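Local coordinates for protein ribonuclease mar1, putative (Trypanosoma cruzi, PDB 1YZV) that is of unproven function but belongs to the isochorismatase superfamily, whose members include hydrolases of small amides and of isochorismate, at residues 36-39 with 40-44; 158-161 with 162-165. One frame throughout, in Å; residues are numbered along the deposited sequence.

Contact 1. Residues 36-39 with 40-44; sequences IANS and ANCVF
Ser39 O receives the straightest bond of this helix start, from Val43 N (3.0 Å, N-H...O angle 166°). Cys42 N leans weakly on the same oxygen and also, weakly, on Asn38 O, which also takes a weak, bent bond from Asn41 N at 2.9 Å. Ala40 N, in the first turn, is met by a water at 3.0 Å that donates in turn to Ala37 O, bridging the preceding turn to the helix. Asn38 holds the N-cap position, yet its side chain does not cap: with CG between the backbone N and the carbonyl carbon (chi1 65°), ND2 reaches Cys145 O and a second water. That water, 3.0 Å from Asn38 ND2, also accepts from Asn41 ND2, whose other partner is Ile202 O near the C terminus. Cys42 SG sits over one face of the Asn38 amide, 3.8 Å from ND2, and Ser39 OG is engaged by Met33 O. Cys42 and Ser39 also pack on Phe118 of strand 110-118. A type I turn, Ile36 to Ser39, running straight into helix 39-56 makes this a helix N-terminus beside the parallel sheet of the isochorismatase-like alpha/beta fold.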
ATOM      1  N   ILE A  36     -21.431 -13.692  -4.084  1.00 24.17           N
ATOM      2  CA  ILE A  36     -20.526 -12.547  -3.879  1.00 24.04           C
ATOM      3  C   ILE A  36     -21.179 -11.699  -2.785  1.00 23.55           C
ATOM      4  O   ILE A  36     -22.284 -11.211  -2.973  1.00 23.30           O
ATOM      5  CB  ILE A  36     -20.415 -11.749  -5.165  1.00 23.00           C
ATOM      6  CG1 ILE A  36     -19.929 -12.642  -6.292  1.00 26.47           C
ATOM      7  CG2 ILE A  36     -19.545 -10.433  -4.984  1.00 22.20           C
ATOM      8  CD1 ILE A  36     -18.596 -12.459  -6.679  1.00 39.63           C
ATOM      9  N   ALA A  37     -20.550 -11.615  -1.611  1.00 25.35           N
ATOM     10  CA  ALA A  37     -21.156 -10.968  -0.459  1.00 23.97           C
ATOM     11  C   ALA A  37     -21.739  -9.568  -0.727  1.00 23.71           C
ATOM     12  O   ALA A  37     -22.788  -9.188  -0.171  1.00 25.25           O
ATOM     13  CB  ALA A  37     -20.138 -10.902   0.695  1.00 25.71           C
ATOM     14  N   ASN A  38     -21.006  -8.728  -1.439  1.00 23.24           N
ATOM     15  CA  ASN A  38     -21.479  -7.347  -1.676  1.00 23.57           C
ATOM     16  C   ASN A  38     -22.164  -7.178  -3.057  1.00 22.12           C
ATOM     17  O   ASN A  38     -22.154  -6.080  -3.631  1.00 21.23           O
ATOM     18  CB  ASN A  38     -20.320  -6.371  -1.561  1.00 22.93           C
ATOM     19  CG  ASN A  38     -19.289  -6.605  -2.649  1.00 27.50           C
ATOM     20  OD1 ASN A  38     -19.033  -7.755  -2.967  1.00 27.22           O
ATOM     21  ND2 ASN A  38     -18.604  -5.531  -3.126  1.00 27.34           N
ATOM     22  N   SER A  39     -22.697  -8.269  -3.613  1.00 22.79           N
ATOM     23  CA  SER A  39     -23.358  -8.210  -4.933  1.00 22.63           C
ATOM     24  C   SER A  39     -24.336  -7.052  -5.054  1.00 22.79           C
ATOM     25  O   SER A  39     -24.475  -6.446  -6.155  1.00 23.46           O
ATOM     26  CB  SER A  39     -24.029  -9.539  -5.292  1.00 24.29           C
ATOM     27  OG  SER A  39     -25.072  -9.875  -4.429  1.00 23.40           O
ATOM     28  N   ALA A  40     -25.072  -6.764  -3.969  1.00 22.21           N
ATOM     29  CA  ALA A  40     -26.065  -5.703  -4.005  1.00 21.66           C
ATOM     30  C   ALA A  40     -25.430  -4.302  -4.295  1.00 24.45           C
ATOM     31  O   ALA A  40     -26.002  -3.516  -5.055  1.00 23.14           O
ATOM     32  CB  ALA A  40     -26.891  -5.680  -2.706  1.00 21.95           C
ATOM     33  N   ASN A  41     -24.220  -4.041  -3.780  1.00 22.24           N
ATOM     34  CA  ASN A  41     -23.507  -2.807  -4.099  1.00 21.78           C
ATOM     35  C   ASN A  41     -23.030  -2.752  -5.546  1.00 22.14           C
ATOM     36  O   ASN A  41     -22.952  -1.688  -6.125  1.00 21.52           O
ATOM     37  CB  ASN A  41     -22.303  -2.602  -3.150  1.00 22.37           C
ATOM     38  CG  ASN A  41     -22.703  -2.015  -1.805  1.00 22.89           C
ATOM     39  OD1 ASN A  41     -23.882  -1.689  -1.578  1.00 24.67           O
ATOM     40  ND2 ASN A  41     -21.700  -1.820  -0.906  1.00 21.51           N
ATOM     41  N   CYS A  42     -22.715  -3.910  -6.128  1.00 21.17           N
ATOM     42  CA  CYS A  42     -22.201  -3.984  -7.475  1.00 22.27           C
ATOM     43  C   CYS A  42     -23.330  -3.676  -8.469  1.00 21.76           C
ATOM     44  O   CYS A  42     -23.147  -2.896  -9.399  1.00 22.02           O
ATOM     45  CB  CYS A  42     -21.563  -5.369  -7.720  1.00 24.17           C
ATOM     46  SG  CYS A  42     -20.164  -5.664  -6.633  1.00 23.02           S
ATOM     47  N   VAL A  43     -24.532  -4.149  -8.146  1.00 21.24           N
ATOM     48  CA  VAL A  43     -25.733  -3.739  -8.848  1.00 22.46           C
ATOM     49  C   VAL A  43     -25.998  -2.232  -8.705  1.00 21.45           C
ATOM     50  O   VAL A  43     -26.278  -1.568  -9.716  1.00 20.44           O
ATOM     51  CB  VAL A  43     -26.945  -4.562  -8.388  1.00 22.49           C
ATOM     52  CG1 VAL A  43     -28.255  -3.903  -8.824  1.00 25.93           C
ATOM     53  CG2 VAL A  43     -26.815  -5.962  -8.938  1.00 24.42           C
ATOM     54  N   PHE A  44     -25.953  -1.719  -7.464  1.00 22.27           N
ATOM     55  CA  PHE A  44     -26.099  -0.281  -7.173  1.00 22.26           C
ATOM     56  C   PHE A  44     -25.148   0.602  -7.984  1.00 20.97           C
ATOM     57  O   PHE A  44     -25.584   1.635  -8.540  1.00 20.34           O
ATOM     58  CB  PHE A  44     -25.940  -0.011  -5.640  1.00 21.89           C
ATOM     59  CG  PHE A  44     -25.935   1.459  -5.251  1.00 21.97           C
ATOM     60  CD1 PHE A  44     -27.095   2.133  -4.967  1.00 29.08           C
ATOM     61  CD2 PHE A  44     -24.749   2.148  -5.119  1.00 23.06           C
ATOM     62  CE1 PHE A  44     -27.047   3.461  -4.568  1.00 21.79           C
ATOM     63  CE2 PHE A  44     -24.705   3.435  -4.679  1.00 22.32           C
ATOM     64  CZ  PHE A  44     -25.823   4.109  -4.442  1.00 20.90           C
TER
HETATM   65  O   HOH W   1     -25.047  -8.414  -1.421  1.00 29.53           O
HETATM   66  O   HOH W   2     -19.243  -2.844  -2.024  1.00 22.57           O

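Contact 2. Residues 158-161 with 162-165; sequences QLMQ and SWSG
Trp163 folds back against the last turn of helix 150-161, where Leu159 and Met160 meet its indole at the C-terminal end of a helix in the isochorismatase-like alpha/beta fold. Its CG stands anti to the carbonyl carbon and beside the backbone N (chi1 -54°), bringing one ring face against the helix backbone: Leu159 O lies 3.6 Å above the Trp163 ring plane, and Met160 CA covers another part of that face near the rim. The two side chains reach different parts of the indole, each crossing it at a slant. Leu159 sends CD1 to within 3.7 Å of Trp163 NE1 and CG toward CZ2, while Met160 lays CG 4.0 Å from CZ3 on the six-membered ring. Leu125 and Leu132 of helix 120-133 also pack on the indole, and Arg11 of the second subunit makes a cation-pi contact with it. Gln158 OE1 bonds to Gln161 NE2 of that subunit and Ser162 OG to Ser164 OG of the same subunit, so the helix end belongs to a subunit interface. In the backbone, Ser162 N closes the helix on Gln158 O, 3.2 Å away. A type I turn from Gln161 to Ser164 follows, and Trp163 N bonds to Met160 O at 2.9 Å, with an N-H...O angle of 159°.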
ATOM      1  N   GLN A 158      -5.458  -4.631  -4.131  1.00 20.11           N
ATOM      2  CA  GLN A 158      -4.092  -4.241  -3.778  1.00 21.86           C
ATOM      3  C   GLN A 158      -3.115  -4.392  -4.912  1.00 22.78           C
ATOM      4  O   GLN A 158      -2.291  -3.498  -5.123  1.00 21.89           O
ATOM      5  CB  GLN A 158      -3.612  -5.040  -2.582  1.00 20.94           C
ATOM      6  CG  GLN A 158      -4.404  -4.666  -1.344  1.00 23.16           C
ATOM      7  CD  GLN A 158      -4.085  -5.536  -0.142  1.00 31.44           C
ATOM      8  OE1 GLN A 158      -3.467  -6.618  -0.255  1.00 28.50           O
ATOM      9  NE2 GLN A 158      -4.701  -5.184   0.967  1.00 40.83           N
ATOM     10  N   LEU A 159      -3.287  -5.433  -5.720  1.00 20.99           N
ATOM     11  CA  LEU A 159      -2.437  -5.603  -6.911  1.00 22.77           C
ATOM     12  C   LEU A 159      -2.648  -4.442  -7.911  1.00 23.28           C
ATOM     13  O   LEU A 159      -1.694  -3.752  -8.309  1.00 22.85           O
ATOM     14  CB  LEU A 159      -2.724  -6.954  -7.559  1.00 21.53           C
ATOM     15  CG  LEU A 159      -1.985  -7.344  -8.846  1.00 23.26           C
ATOM     16  CD1 LEU A 159      -0.522  -6.951  -8.771  1.00 28.63           C
ATOM     17  CD2 LEU A 159      -2.169  -8.866  -8.977  1.00 23.97           C
ATOM     18  N   MET A 160      -3.911  -4.144  -8.200  1.00 21.00           N
ATOM     19  CA  MET A 160      -4.259  -3.056  -9.077  1.00 21.22           C
ATOM     20  C   MET A 160      -3.846  -1.679  -8.560  1.00 26.32           C
ATOM     21  O   MET A 160      -3.388  -0.866  -9.351  1.00 25.70           O
ATOM     22  CB  MET A 160      -5.728  -3.090  -9.416  1.00 22.81           C
ATOM     23  CG  MET A 160      -6.054  -4.280 -10.226  1.00 21.60           C
ATOM     24  SD  MET A 160      -7.714  -4.398 -10.878  1.00 24.10           S
ATOM     25  CE  MET A 160      -8.629  -4.881  -9.446  1.00 28.00           C
ATOM     26  N   GLN A 161      -3.842  -1.478  -7.236  1.00 25.76           N
ATOM     27  CA  GLN A 161      -3.347  -0.238  -6.655  1.00 26.44           C
ATOM     28  C   GLN A 161      -1.838  -0.060  -6.894  1.00 30.12           C
ATOM     29  O   GLN A 161      -1.346   1.066  -7.013  1.00 29.50           O
ATOM     30  CB  GLN A 161      -3.687  -0.168  -5.169  1.00 24.37           C
ATOM     31  CG  GLN A 161      -5.212   0.010  -4.918  1.00 23.12           C
ATOM     32  CD  GLN A 161      -5.553   0.043  -3.445  1.00 26.07           C
ATOM     33  OE1 GLN A 161      -5.145  -0.858  -2.719  1.00 23.87           O
ATOM     34  NE2 GLN A 161      -6.399   1.018  -3.007  1.00 21.32           N
ATOM     35  N   SER A 162      -1.095  -1.148  -7.007  1.00 31.58           N
ATOM     36  CA  SER A 162       0.307  -1.018  -7.412  1.00 35.49           C
ATOM     37  C   SER A 162       0.538  -0.642  -8.920  1.00 37.60           C
ATOM     38  O   SER A 162       1.655  -0.295  -9.294  1.00 36.84           O
ATOM     39  CB  SER A 162       1.037  -2.302  -7.131  1.00 36.10           C
ATOM     40  OG  SER A 162       0.652  -3.190  -8.158  1.00 40.79           O
ATOM     41  N   TRP A 163      -0.501  -0.578  -9.754  1.00 38.72           N
ATOM     42  CA  TRP A 163      -0.313  -0.208 -11.174  1.00 37.28           C
ATOM     43  C   TRP A 163      -0.619   1.283 -11.566  1.00 39.84           C
ATOM     44  O   TRP A 163      -0.746   1.641 -12.785  1.00 32.45           O
ATOM     45  CB  TRP A 163      -1.162  -1.098 -12.046  1.00 35.32           C
ATOM     46  CG  TRP A 163      -0.988  -2.548 -11.885  1.00 31.82           C
ATOM     47  CD1 TRP A 163       0.132  -3.204 -11.506  1.00 30.24           C
ATOM     48  CD2 TRP A 163      -1.858  -3.535 -12.432  1.00 27.39           C
ATOM     49  NE1 TRP A 163      -0.061  -4.556 -11.587  1.00 30.92           N
ATOM     50  CE2 TRP A 163      -1.220  -4.781 -12.282  1.00 27.37           C
ATOM     51  CE3 TRP A 163      -3.123  -3.488 -13.034  1.00 27.47           C
ATOM     52  CZ2 TRP A 163      -1.854  -5.966 -12.585  1.00 31.04           C
ATOM     53  CZ3 TRP A 163      -3.721  -4.690 -13.400  1.00 27.10           C
ATOM     54  CH2 TRP A 163      -3.057  -5.896 -13.220  1.00 24.95           C
ATOM     55  N   SER A 164      -0.797   2.121 -10.548  1.00 40.12           N
ATOM     56  CA  SER A 164      -1.077   3.588 -10.731  1.00 41.56           C
ATOM     57  C   SER A 164      -0.103   4.277 -11.720  1.00 39.29           C
ATOM     58  O   SER A 164      -0.473   5.148 -12.527  1.00 38.49           O
ATOM     59  CB  SER A 164      -1.034   4.271  -9.325  1.00 41.47           C
ATOM     60  OG  SER A 164      -1.697   5.531  -9.310  1.00 54.34           O
ATOM     61  N   GLY A 165       1.154   3.888 -11.639  1.00 39.12           N
ATOM     62  CA  GLY A 165       2.200   4.484 -12.462  1.00 39.39           C
ATOM     63  C   GLY A 165       1.914   4.350 -13.934  1.00 40.48           C
ATOM     64  O   GLY A 165       2.263   5.238 -14.733  1.00 43.46           O
TER

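How the contacts relate
Followed from the N terminus, the chain reaches contact 1 first, where the loop after helix 30-33 turns into helix 39-56; contact 2 comes later, where helix 150-161 gives way to the loop before strand 168-171. Both are local contacts between adjoining segments, linking residues a few positions apart, and lie in series, so neither encloses nor crosses the other. One starts a helix, the other ends one. The centres of contacts 1 and 2 are about 23 Å apart, the nearest atoms of contacts 1 and 2 about 12 Å. Contact 1 joins its helix start to strand 110-118 and the C-terminal tail; contact 2 sits against helix 120-133 and strand 168-171, outermost in this chain's sheet, and meets neighbouring subunits.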